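Local coordinates for protein agmatinase (PDB 1WOH) that probably hydrolyses agmatine to putrescine and urea, as an arginase-family enzyme that uses two manganese ions per subunit, at residues A[28-33]-A[77-82]; A[137-142]-A[174-179]; A[146-151]-A[192-197]; A[228-233]-A[287-292]; A[239-244]-A[272-277]. One frame throughout, in Å; residues are numbered along the deposited sequence.

Contact 1 (A[28-33]-A[77-82]); sequences QADVAA and GVTFAD
Thr-79 OG1 is gripped twice by Asp-30: it takes a hydrogen bond from the backbone N of Asp-30, N to OG1 2.8 Å, and gives its own proton to Asp-30 OD2 in a weak bond. That same OD2 accepts from Thr-79 N at 2.9 Å on the anti side, 26° out of the carboxylate plane. Threonine suits the place because one hydroxyl can accept and donate at once; it stands between its own N and carbonyl carbon (chi1 63°), facing the corner the chain turns at Asp-30. Beyond this corner the backbones run parallel, Val-31 paired with Phe-80 and Ala-33 with Asp-82. Val-31 N bonds to Thr-79 O at 2.9 Å, and Ala-33 N to Ala-81 O at the same length. Val-31 and Phe-80 lie side by side on one face of the sheet, a CH-pi contact in which Val-31 CB lies over one face of the Phe-80 ring, 3.9 Å from its centroid and displaced toward the rim. Val-31 CG1 touches Phe-80 CE2 at 3.6 Å. On the side of Ala-81, the methyls Ala-29 CB and Ala-81 CB meet at 3.9 Å. Asp-82 turns its carboxylate to Arg-56 in a salt bridge. Strand 80-85 is the outermost of the parallel sheet within this chain; strand 31-36 separates it from strand 114-118, and helix 284-302 covers Val-31 and Phe-80 with Phe-301, Met-294 and Leu-297.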
# COMPACT_ATOMS: atom_id res chain seq x y z
N GLN A 28 23.97 -4.87 33.60
CA GLN A 28 22.85 -4.93 34.52
C GLN A 28 21.97 -3.71 34.25
O GLN A 28 22.46 -2.60 34.08
CB GLN A 28 23.33 -4.91 35.98
CG GLN A 28 23.98 -6.20 36.44
CD GLN A 28 24.52 -6.10 37.86
OE1 GLN A 28 23.79 -5.77 38.80
NE2 GLN A 28 25.81 -6.40 38.04
N ALA A 29 20.66 -3.93 34.20
CA ALA A 29 19.72 -2.85 33.96
C ALA A 29 18.38 -3.19 34.58
O ALA A 29 18.07 -4.36 34.79
CB ALA A 29 19.56 -2.60 32.47
N ASP A 30 17.58 -2.17 34.87
CA ASP A 30 16.28 -2.41 35.46
C ASP A 30 15.37 -3.13 34.47
O ASP A 30 14.64 -4.06 34.83
CB ASP A 30 15.63 -1.09 35.89
CG ASP A 30 16.41 -0.40 37.00
OD1 ASP A 30 16.84 -1.10 37.94
OD2 ASP A 30 16.57 0.83 36.93
N VAL A 31 15.43 -2.69 33.22
CA VAL A 31 14.61 -3.24 32.13
C VAL A 31 15.50 -3.64 30.95
O VAL A 31 16.38 -2.88 30.55
CB VAL A 31 13.59 -2.20 31.63
CG1 VAL A 31 12.74 -2.78 30.49
CG2 VAL A 31 12.71 -1.74 32.77
N ALA A 32 15.25 -4.82 30.39
CA ALA A 32 16.03 -5.29 29.25
C ALA A 32 15.10 -5.89 28.21
O ALA A 32 14.26 -6.73 28.54
CB ALA A 32 17.07 -6.33 29.68
N ALA A 33 15.24 -5.45 26.97
CA ALA A 33 14.40 -5.96 25.89
C ALA A 33 15.15 -7.03 25.11
O ALA A 33 16.36 -6.95 24.93
CB ALA A 33 14.03 -4.81 24.95
N GLY A 77 15.18 7.56 36.43
CA GLY A 77 16.29 6.77 36.95
C GLY A 77 16.21 5.29 36.64
O GLY A 77 17.08 4.52 37.05
N VAL A 78 15.17 4.87 35.93
CA VAL A 78 15.04 3.46 35.58
C VAL A 78 15.91 3.19 34.35
O VAL A 78 15.72 3.81 33.30
CB VAL A 78 13.57 3.09 35.28
CG1 VAL A 78 13.46 1.62 34.90
CG2 VAL A 78 12.71 3.38 36.51
N THR A 79 16.87 2.29 34.50
CA THR A 79 17.78 1.97 33.41
C THR A 79 17.24 0.92 32.44
O THR A 79 16.56 -0.03 32.85
CB THR A 79 19.15 1.49 33.94
OG1 THR A 79 18.98 0.28 34.68
CG2 THR A 79 19.76 2.55 34.85
N PHE A 80 17.55 1.12 31.16
CA PHE A 80 17.13 0.22 30.08
C PHE A 80 18.31 -0.34 29.30
O PHE A 80 19.39 0.25 29.26
CB PHE A 80 16.22 0.97 29.08
CG PHE A 80 14.82 1.18 29.57
CD1 PHE A 80 14.55 2.08 30.60
CD2 PHE A 80 13.77 0.49 28.98
CE1 PHE A 80 13.24 2.28 31.04
CE2 PHE A 80 12.45 0.67 29.41
CZ PHE A 80 12.18 1.57 30.44
N ALA A 81 18.09 -1.48 28.65
CA ALA A 81 19.12 -2.10 27.82
C ALA A 81 18.40 -2.89 26.73
O ALA A 81 17.27 -3.34 26.92
CB ALA A 81 19.98 -3.04 28.66
N ASP A 82 19.04 -3.04 25.57
CA ASP A 82 18.45 -3.81 24.48
C ASP A 82 19.42 -4.95 24.21
O ASP A 82 20.52 -4.73 23.70
CB ASP A 82 18.30 -2.94 23.22
CG ASP A 82 17.54 -3.65 22.11
OD1 ASP A 82 17.63 -4.90 22.04
OD2 ASP A 82 16.85 -2.98 21.31

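Contact 2 (A[137-142]-A[174-179]); sequences LHVVQL and VHITTV
Strands 137-142 and 174-179 form a buried parallel pair in the main sheet, His-138 standing beside His-175 and Gln-141 beside Thr-178. Backbone bonds alternate along them, from Val-139 N to His-175 O at 2.9 Å to Val-179 N to Gln-141 O at 2.8 Å. On the histidine face, His-175 CB lies over the ring of His-138, offset toward its rim, 3.9 Å from the centroid. The two imidazoles are oblique, planes 43° apart. A water bonds to His-175 ND1 at 3.0 Å and to Thr-177 OG1 at 2.8 Å, with weaker bonds to His-138 ND1 and Val-139 O; it thus links polar atoms of both strands, while His-175 NE2 turns to Thr-200. The strands are the two arms of a beta-alpha-beta crossover through helix 162-169, whose Phe-163 packs on Val-139, Gln-141 and Ile-176. On that face Gln-141 and Thr-178 run side by side. Gln-141 CG is anti to the backbone N (chi1 164°), the chain extended beyond, and Thr-178 OG1 donates to Gln-141 OE1 at 2.7 Å from above the amide plane. Glutamine suits the place because its amide accepts at OE1 and donates at NE2, here to Leu-146 O and to Asp-143 OD2, a carboxylate that binds manganese.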
# COMPACT_ATOMS: atom_id res chain seq x y z
N LEU A 137 4.07 -19.30 39.67
CA LEU A 137 4.01 -18.35 38.57
C LEU A 137 2.59 -18.24 38.00
O LEU A 137 1.93 -19.25 37.72
CB LEU A 137 4.98 -18.78 37.46
CG LEU A 137 4.93 -17.97 36.17
CD1 LEU A 137 5.38 -16.55 36.46
CD2 LEU A 137 5.84 -18.61 35.10
N HIS A 138 2.14 -17.00 37.85
CA HIS A 138 0.82 -16.70 37.31
C HIS A 138 1.03 -15.96 36.00
O HIS A 138 1.97 -15.18 35.87
CB HIS A 138 0.02 -15.79 38.24
CG HIS A 138 -0.55 -16.48 39.44
ND1 HIS A 138 -1.89 -16.45 39.74
CD2 HIS A 138 0.04 -17.20 40.42
CE1 HIS A 138 -2.10 -17.13 40.85
NE2 HIS A 138 -0.95 -17.59 41.28
N VAL A 139 0.16 -16.20 35.03
CA VAL A 139 0.24 -15.48 33.76
C VAL A 139 -1.04 -14.72 33.55
O VAL A 139 -2.14 -15.26 33.73
CB VAL A 139 0.43 -16.42 32.54
CG1 VAL A 139 0.28 -15.61 31.23
CG2 VAL A 139 1.81 -17.06 32.58
N VAL A 140 -0.91 -13.44 33.21
CA VAL A 140 -2.06 -12.60 32.90
C VAL A 140 -1.92 -12.43 31.39
O VAL A 140 -0.97 -11.83 30.90
CB VAL A 140 -1.99 -11.22 33.60
CG1 VAL A 140 -3.07 -10.30 33.02
CG2 VAL A 140 -2.23 -11.39 35.10
N GLN A 141 -2.88 -13.01 30.67
CA GLN A 141 -2.86 -13.02 29.22
C GLN A 141 -3.96 -12.20 28.55
O GLN A 141 -5.15 -12.44 28.79
CB GLN A 141 -2.96 -14.50 28.79
CG GLN A 141 -3.34 -14.77 27.35
CD GLN A 141 -3.73 -16.23 27.11
OE1 GLN A 141 -3.87 -17.02 28.06
NE2 GLN A 141 -3.93 -16.59 25.84
N LEU A 142 -3.57 -11.22 27.73
CA LEU A 142 -4.54 -10.41 26.98
C LEU A 142 -4.54 -11.11 25.63
O LEU A 142 -3.49 -11.28 25.02
CB LEU A 142 -4.07 -8.97 26.83
CG LEU A 142 -3.99 -8.11 28.10
CD1 LEU A 142 -3.74 -6.68 27.71
CD2 LEU A 142 -5.29 -8.20 28.88
N VAL A 174 1.25 -22.18 37.85
CA VAL A 174 0.02 -22.64 38.45
C VAL A 174 -1.30 -22.03 38.03
O VAL A 174 -2.36 -22.60 38.31
CB VAL A 174 0.10 -22.54 39.99
CG1 VAL A 174 1.26 -23.38 40.51
CG2 VAL A 174 0.26 -21.09 40.41
N HIS A 175 -1.28 -20.88 37.37
CA HIS A 175 -2.54 -20.27 37.01
C HIS A 175 -2.41 -19.27 35.88
O HIS A 175 -1.41 -18.57 35.77
CB HIS A 175 -3.14 -19.58 38.24
CG HIS A 175 -4.51 -19.02 38.02
ND1 HIS A 175 -4.73 -17.72 37.62
CD2 HIS A 175 -5.73 -19.60 38.09
CE1 HIS A 175 -6.03 -17.52 37.47
NE2 HIS A 175 -6.65 -18.65 37.75
N ILE A 176 -3.43 -19.23 35.04
CA ILE A 176 -3.49 -18.28 33.93
C ILE A 176 -4.83 -17.57 33.96
O ILE A 176 -5.87 -18.19 34.20
CB ILE A 176 -3.35 -18.96 32.55
CG1 ILE A 176 -2.02 -19.70 32.45
CG2 ILE A 176 -3.43 -17.91 31.43
CD1 ILE A 176 -1.80 -20.37 31.07
N THR A 177 -4.80 -16.27 33.74
CA THR A 177 -6.01 -15.48 33.69
C THR A 177 -6.00 -14.91 32.28
O THR A 177 -5.12 -14.12 31.94
CB THR A 177 -5.98 -14.31 34.69
OG1 THR A 177 -5.92 -14.82 36.02
CG2 THR A 177 -7.23 -13.45 34.53
N THR A 178 -6.96 -15.33 31.46
CA THR A 178 -7.03 -14.87 30.07
C THR A 178 -8.19 -13.91 29.89
O THR A 178 -9.33 -14.23 30.22
CB THR A 178 -7.21 -16.06 29.12
OG1 THR A 178 -6.20 -17.04 29.41
CG2 THR A 178 -7.08 -15.62 27.67
N VAL A 179 -7.89 -12.74 29.34
CA VAL A 179 -8.92 -11.72 29.16
C VAL A 179 -9.00 -11.21 27.73
O VAL A 179 -7.98 -10.91 27.12
CB VAL A 179 -8.65 -10.53 30.10
CG1 VAL A 179 -9.76 -9.49 29.98
CG2 VAL A 179 -8.50 -11.02 31.53
O HOH W 1 -3.26 -15.17 36.89

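Contact 3 (A[146-151]-A[192-197]); sequences LDFTDT and AAARAR
Phe-148 pushes its ring from the loop against the end of helix 188-196, where Ala-193 and Ala-194, with the shaft of Arg-197 just beyond the helix, make a shallow seat for it. Two atoms of this seat meet the ring at its edge, Ala-193 CB and Arg-197 CD; Ala-193 CB lies in the ring plane, 3.9 Å from Phe-148 CE2. One step on, Ala-194 CB is a small bump lodged between two larger groups, 3.8 Å from Phe-148 CD2 and 4.1 Å from Leu-146 CD2. Alanine suits both helix positions because a single methyl lets the ring come down to the backbone, with Phe-148 CE2 3.7 Å from Ala-194 N. Phe-148 CG is anti to its backbone N (chi1 -162°), which sends it toward the helix. The loop itself is functional, for Leu-146 belongs to the Asp-x-His-x-Asp sequence of the arginase family, in which Asp-143, His-145 and Asp-147 are manganese ligands. Leu-146 and Phe-148, on either side of Asp-147 in sequence, both turn to the helix. At the far end of the ring Arg-197 meets it mainly with aliphatic carbon: its CD touches Phe-148 CZ at 3.4 Å, near the ring plane. The chain bends at chi3 (66°), which sets NE; the guanidinium plane lies 65° from the ring. His-199 adds an edge-to-face contact with Phe-148, and Phe-163 and Cys-167 of helix 162-169 also touch the ring.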
# COMPACT_ATOMS: atom_id res chain seq x y z
N LEU A 146 -7.65 -18.35 23.22
CA LEU A 146 -7.16 -19.01 24.43
C LEU A 146 -5.72 -19.53 24.31
O LEU A 146 -4.94 -19.42 25.25
CB LEU A 146 -8.10 -20.17 24.81
CG LEU A 146 -7.79 -20.85 26.15
CD1 LEU A 146 -7.94 -19.86 27.30
CD2 LEU A 146 -8.72 -22.03 26.33
N ASP A 147 -5.38 -20.08 23.15
CA ASP A 147 -4.04 -20.60 22.89
C ASP A 147 -3.55 -21.62 23.93
O ASP A 147 -2.41 -21.57 24.41
CB ASP A 147 -3.04 -19.45 22.76
CG ASP A 147 -3.33 -18.57 21.55
OD1 ASP A 147 -3.96 -19.06 20.59
OD2 ASP A 147 -2.92 -17.39 21.54
N PHE A 148 -4.44 -22.56 24.26
CA PHE A 148 -4.16 -23.63 25.22
C PHE A 148 -4.44 -24.97 24.53
O PHE A 148 -4.77 -25.96 25.18
CB PHE A 148 -5.07 -23.49 26.45
CG PHE A 148 -4.58 -24.25 27.65
CD1 PHE A 148 -3.38 -23.92 28.26
CD2 PHE A 148 -5.33 -25.30 28.18
CE1 PHE A 148 -2.92 -24.61 29.38
CE2 PHE A 148 -4.88 -26.01 29.29
CZ PHE A 148 -3.67 -25.66 29.89
N THR A 149 -4.30 -24.99 23.21
CA THR A 149 -4.56 -26.21 22.44
C THR A 149 -3.40 -27.20 22.51
O THR A 149 -2.24 -26.82 22.56
CB THR A 149 -4.85 -25.83 20.96
OG1 THR A 149 -6.13 -25.19 20.89
CG2 THR A 149 -4.83 -27.06 20.06
N ASP A 150 -3.72 -28.49 22.56
CA ASP A 150 -2.69 -29.52 22.61
C ASP A 150 -2.04 -29.65 21.23
O ASP A 150 -0.86 -29.32 21.05
CB ASP A 150 -3.29 -30.87 23.05
CG ASP A 150 -2.25 -31.97 23.14
OD1 ASP A 150 -1.05 -31.68 22.92
OD2 ASP A 150 -2.63 -33.13 23.43
N THR A 151 -2.81 -30.13 20.25
CA THR A 151 -2.31 -30.28 18.88
C THR A 151 -3.23 -29.58 17.89
O THR A 151 -4.46 -29.59 18.03
CB THR A 151 -2.19 -31.76 18.46
OG1 THR A 151 -1.16 -32.40 19.23
CG2 THR A 151 -1.85 -31.88 17.00
N ALA A 192 -12.06 -26.57 28.08
CA ALA A 192 -12.38 -27.45 29.19
C ALA A 192 -11.14 -27.80 30.02
O ALA A 192 -11.21 -27.89 31.24
CB ALA A 192 -13.05 -28.72 28.67
N ALA A 193 -10.01 -28.02 29.35
CA ALA A 193 -8.78 -28.34 30.06
C ALA A 193 -8.34 -27.15 30.89
O ALA A 193 -7.92 -27.30 32.04
CB ALA A 193 -7.68 -28.74 29.08
N ALA A 194 -8.43 -25.95 30.31
CA ALA A 194 -8.04 -24.75 31.04
C ALA A 194 -8.93 -24.57 32.27
O ALA A 194 -8.44 -24.26 33.35
CB ALA A 194 -8.13 -23.53 30.14
N ARG A 195 -10.24 -24.76 32.10
CA ARG A 195 -11.16 -24.60 33.22
C ARG A 195 -10.91 -25.67 34.29
O ARG A 195 -10.94 -25.38 35.49
CB ARG A 195 -12.62 -24.69 32.76
CG ARG A 195 -13.08 -23.51 31.90
CD ARG A 195 -14.58 -23.58 31.67
NE ARG A 195 -15.06 -22.54 30.76
CZ ARG A 195 -15.03 -21.24 31.01
NH1 ARG A 195 -14.55 -20.79 32.17
NH2 ARG A 195 -15.51 -20.38 30.12
N ALA A 196 -10.66 -26.90 33.85
CA ALA A 196 -10.42 -28.00 34.78
C ALA A 196 -9.13 -27.82 35.58
O ALA A 196 -8.97 -28.42 36.65
CB ALA A 196 -10.40 -29.33 34.02
N ARG A 197 -8.22 -27.00 35.07
CA ARG A 197 -6.94 -26.70 35.73
C ARG A 197 -7.09 -25.48 36.65
O ARG A 197 -6.12 -25.06 37.28
CB ARG A 197 -5.84 -26.39 34.71
CG ARG A 197 -5.37 -27.55 33.88
CD ARG A 197 -4.26 -27.10 32.94
NE ARG A 197 -3.06 -26.69 33.65
CZ ARG A 197 -1.97 -27.44 33.78
NH1 ARG A 197 -1.92 -28.65 33.23
NH2 ARG A 197 -0.92 -26.98 34.45

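Contact 4 (A[228-233]-A[287-292]); sequences VDVDGF and LLMARL
Leu-292 meets Val-228 and Phe-233 tip to tip, while Met-289, one turn earlier on helix 284-302, crosses Val-230 and Phe-233 obliquely. Leu-292 CG is anti to the backbone N (chi1 -171°), which carries the branch out from the helix; its CD2 then reaches Phe-233 CZ at 3.8 Å and Val-228 CG1 at 3.9 Å. Met-289 folds instead, bent at chi2 (-60°) and again at chi3, and its sulfur nestles between two partners: SD is 3.6 Å from Val-230 CG1 and 3.9 Å from Phe-233 CE1. The Met-aromatic contact is oblique, with Met-289 SD 4.6 Å from the Phe-233 ring centroid and 43° off the normal. A flexible, polarisable thioether suits a place bounded by a branched side chain and a ring. No hydrogen bond crosses the contact; every touching residue is buried and apolar. Asp-229 points away from the helix. Its OD1 accepts from Asp-231 N at 2.9 Å, an Asx turn that shapes the chain as strand 223-229 runs into a short 3-10 segment. Asp-229 and Asp-231 are manganese ligands, so the arrangement is that of the arginase-family Asp-x-Asp element, its metal-binding aspartates alternating in sequence with apolar residues that pack against a helix.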
# COMPACT_ATOMS: atom_id res chain seq x y z
N VAL A 228 1.00 -10.21 26.26
CA VAL A 228 0.07 -9.39 25.51
C VAL A 228 0.06 -9.75 24.03
O VAL A 228 1.04 -9.50 23.32
CB VAL A 228 0.42 -7.89 25.64
CG1 VAL A 228 -0.58 -7.05 24.82
CG2 VAL A 228 0.39 -7.47 27.11
N ASP A 229 -1.02 -10.36 23.59
CA ASP A 229 -1.20 -10.70 22.18
C ASP A 229 -1.96 -9.47 21.65
O ASP A 229 -3.05 -9.16 22.14
CB ASP A 229 -2.05 -11.95 22.03
CG ASP A 229 -2.27 -12.35 20.58
OD1 ASP A 229 -2.26 -11.46 19.70
OD2 ASP A 229 -2.47 -13.55 20.32
N VAL A 230 -1.40 -8.77 20.68
CA VAL A 230 -2.07 -7.58 20.17
C VAL A 230 -3.46 -7.83 19.61
O VAL A 230 -4.26 -6.89 19.54
CB VAL A 230 -1.20 -6.83 19.12
CG1 VAL A 230 0.20 -6.59 19.67
CG2 VAL A 230 -1.13 -7.61 17.81
N ASP A 231 -3.79 -9.06 19.23
CA ASP A 231 -5.13 -9.27 18.68
C ASP A 231 -6.19 -9.23 19.77
O ASP A 231 -7.40 -9.31 19.49
CB ASP A 231 -5.23 -10.56 17.82
CG ASP A 231 -5.13 -11.85 18.61
OD1 ASP A 231 -5.41 -11.86 19.83
OD2 ASP A 231 -4.79 -12.88 17.99
N GLY A 232 -5.74 -9.08 21.01
CA GLY A 232 -6.68 -8.94 22.12
C GLY A 232 -7.37 -7.59 21.95
O GLY A 232 -8.51 -7.39 22.37
N PHE A 233 -6.66 -6.66 21.32
CA PHE A 233 -7.21 -5.33 21.07
C PHE A 233 -8.11 -5.32 19.86
O PHE A 233 -7.94 -6.10 18.94
CB PHE A 233 -6.08 -4.31 20.86
CG PHE A 233 -5.28 -4.06 22.09
CD1 PHE A 233 -4.11 -4.77 22.34
CD2 PHE A 233 -5.75 -3.17 23.05
CE1 PHE A 233 -3.43 -4.60 23.54
CE2 PHE A 233 -5.07 -3.00 24.25
CZ PHE A 233 -3.91 -3.71 24.50
N LEU A 287 3.10 1.75 16.64
CA LEU A 287 3.24 2.95 17.46
C LEU A 287 2.49 2.79 18.77
O LEU A 287 3.05 3.03 19.85
CB LEU A 287 2.73 4.17 16.68
CG LEU A 287 3.73 4.62 15.61
CD1 LEU A 287 3.10 5.67 14.69
CD2 LEU A 287 4.97 5.19 16.30
N LEU A 288 1.23 2.36 18.69
CA LEU A 288 0.42 2.16 19.87
C LEU A 288 0.91 1.03 20.76
O LEU A 288 0.88 1.15 21.99
CB LEU A 288 -1.04 1.89 19.49
CG LEU A 288 -1.92 3.14 19.45
CD1 LEU A 288 -1.33 4.16 18.49
CD2 LEU A 288 -3.34 2.76 19.05
N MET A 289 1.37 -0.07 20.16
CA MET A 289 1.85 -1.18 20.97
C MET A 289 3.20 -0.92 21.65
O MET A 289 3.48 -1.47 22.71
CB MET A 289 1.90 -2.46 20.13
CG MET A 289 0.52 -3.00 19.78
SD MET A 289 -0.55 -3.45 21.19
CE MET A 289 0.63 -3.60 22.52
N ALA A 290 4.03 -0.08 21.04
CA ALA A 290 5.30 0.27 21.67
C ALA A 290 4.97 1.13 22.89
O ALA A 290 5.59 1.00 23.95
CB ALA A 290 6.18 1.05 20.70
N ARG A 291 3.97 2.00 22.74
CA ARG A 291 3.57 2.86 23.85
C ARG A 291 2.98 2.01 24.97
O ARG A 291 3.22 2.28 26.15
CB ARG A 291 2.54 3.90 23.41
CG ARG A 291 2.17 4.82 24.56
CD ARG A 291 0.94 5.67 24.30
NE ARG A 291 0.17 5.78 25.53
CZ ARG A 291 -0.74 6.72 25.77
NH1 ARG A 291 -0.98 7.66 24.86
NH2 ARG A 291 -1.41 6.71 26.91
N LEU A 292 2.20 1.00 24.61
CA LEU A 292 1.60 0.14 25.62
C LEU A 292 2.69 -0.49 26.48
O LEU A 292 2.56 -0.57 27.70
CB LEU A 292 0.78 -0.99 24.97
CG LEU A 292 -0.04 -1.79 25.99
CD1 LEU A 292 -1.39 -1.10 26.17
CD2 LEU A 292 -0.28 -3.22 25.52

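Contact 5 (A[239-244]-A[272-277]); sequences PGTSSP and LVELAP
The flat carbonyl group of Gly-240 is approached from above its plane by Ala-276 N, 55° out of it, in a hydrogen bond of 2.7 Å from N to O. Beside it, Leu-275 CD2 touches Gly-240 O at 3.4 Å. The carbonyl of Glu-274 is met less steeply: Thr-241 OG1 donates to Glu-274 O at 2.9 Å, tilted 30° from the plane. Thr-241 OG1 is anti to its own backbone N (chi1 -168°), toward the carbonyl of Glu-274. Gly-240, at the centre of an inverse gamma turn, suits its position because a CB here would clash with Ala-276 O. The methyl of Ala-276 fits near the turn, its CB 4.0 Å from Thr-241 CA. Two waters complete the join. One donates to both Glu-274 O and Glu-274 OE1, the latter at 2.8 Å, and accepts from Ser-242 N; the other donates to Thr-241 OG1 at 2.6 Å and weakly to Glu-274 OE1, and accepts from Ser-243 N. Glu-274 OE2 is claimed by the backbone N of His-121 and by Asn-159 ND2. His-121 binds manganese and the Glu-274 side chain lies about 3 Å from that of the ligand Asp-229, consistent with Glu-274 lining the dinuclear metal site beside the ligands, at the strand ends of the arginase fold.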
# COMPACT_ATOMS: atom_id res chain seq x y z
N PRO A 239 -5.00 -3.02 13.80
CA PRO A 239 -5.29 -3.93 12.68
C PRO A 239 -4.12 -4.81 12.25
O PRO A 239 -4.33 -5.81 11.57
CB PRO A 239 -5.73 -2.97 11.57
CG PRO A 239 -4.84 -1.79 11.81
CD PRO A 239 -4.96 -1.62 13.33
N GLY A 240 -2.91 -4.44 12.65
CA GLY A 240 -1.72 -5.19 12.26
C GLY A 240 -1.48 -6.48 13.01
O GLY A 240 -0.60 -6.57 13.87
N THR A 241 -2.26 -7.51 12.68
CA THR A 241 -2.13 -8.81 13.32
C THR A 241 -2.71 -9.88 12.39
O THR A 241 -3.63 -9.61 11.62
CB THR A 241 -2.84 -8.85 14.71
OG1 THR A 241 -2.45 -10.03 15.42
CG2 THR A 241 -4.33 -8.83 14.56
N SER A 242 -2.18 -11.09 12.46
CA SER A 242 -2.62 -12.18 11.58
C SER A 242 -4.09 -12.54 11.57
O SER A 242 -4.74 -12.59 10.51
CB SER A 242 -1.83 -13.46 11.90
OG SER A 242 -2.37 -14.57 11.18
N SER A 243 -4.64 -12.81 12.76
CA SER A 243 -6.02 -13.25 12.86
C SER A 243 -6.89 -12.38 13.75
O SER A 243 -7.18 -12.74 14.88
CB SER A 243 -6.06 -14.69 13.36
OG SER A 243 -5.35 -15.54 12.47
N PRO A 244 -7.32 -11.23 13.22
CA PRO A 244 -8.17 -10.29 13.96
C PRO A 244 -9.58 -10.79 14.25
O PRO A 244 -10.15 -11.58 13.49
CB PRO A 244 -8.17 -9.06 13.05
CG PRO A 244 -8.06 -9.67 11.66
CD PRO A 244 -7.00 -10.73 11.87
N LEU A 272 5.24 -9.19 24.18
CA LEU A 272 4.34 -8.47 23.29
C LEU A 272 4.43 -9.27 22.00
O LEU A 272 5.46 -9.23 21.32
CB LEU A 272 4.85 -7.04 23.09
CG LEU A 272 3.95 -6.01 22.40
CD1 LEU A 272 3.77 -6.37 20.93
CD2 LEU A 272 2.61 -5.94 23.10
N VAL A 273 3.35 -9.98 21.67
CA VAL A 273 3.36 -10.85 20.50
C VAL A 273 2.26 -10.65 19.44
O VAL A 273 1.28 -9.95 19.67
CB VAL A 273 3.29 -12.34 20.94
CG1 VAL A 273 4.43 -12.66 21.90
CG2 VAL A 273 1.96 -12.63 21.62
N GLU A 274 2.49 -11.28 18.29
CA GLU A 274 1.56 -11.27 17.15
C GLU A 274 1.37 -9.96 16.39
O GLU A 274 0.43 -9.83 15.60
CB GLU A 274 0.20 -11.82 17.61
CG GLU A 274 0.23 -13.31 18.01
CD GLU A 274 0.23 -14.27 16.83
OE1 GLU A 274 -0.22 -13.87 15.74
OE2 GLU A 274 0.67 -15.44 17.00
N LEU A 275 2.23 -8.99 16.62
CA LEU A 275 2.13 -7.73 15.88
C LEU A 275 2.64 -8.03 14.46
O LEU A 275 3.69 -8.65 14.30
CB LEU A 275 3.03 -6.67 16.52
CG LEU A 275 2.79 -5.17 16.37
CD1 LEU A 275 4.14 -4.45 16.39
CD2 LEU A 275 2.03 -4.84 15.11
N ALA A 276 1.89 -7.60 13.44
CA ALA A 276 2.29 -7.78 12.04
C ALA A 276 2.31 -6.40 11.41
O ALA A 276 1.29 -5.94 10.88
CB ALA A 276 1.30 -8.68 11.31
N PRO A 277 3.46 -5.72 11.44
CA PRO A 277 3.61 -4.37 10.87
C PRO A 277 3.24 -4.26 9.40
O PRO A 277 2.74 -3.23 8.94
CB PRO A 277 5.10 -4.06 11.09
CG PRO A 277 5.47 -4.93 12.25
CD PRO A 277 4.75 -6.21 11.95
O HOH W 2 -3.37 -12.48 15.30
O HOH W 3 0.31 -11.88 13.80

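Contacts 1 and 2 both zip parallel neighbours in the same sheet, but contact 1 is partly buried at its outer strand, its centre about 17 Å from the chain centre, whereas contact 2 is largely buried. The centre of contact 4 lies nearest the chain centre, about 8 Å away, and its packing is wholly apolar; contact 5, nested in the loop that contact 4 closes, is polar and watered. These two are tied by the adjoining strands 223-229 and 266-273. Contact 3 is mostly buried, with Arg-197 at the surface, though centred about 19 Å from the chain centre; it packs a metal-site loop on a helix and joins contact 2 through Gln-141 NE2 and Leu-146 O. Contacts 2 to 5 all hold or border manganese ligands; contact 1 stands away.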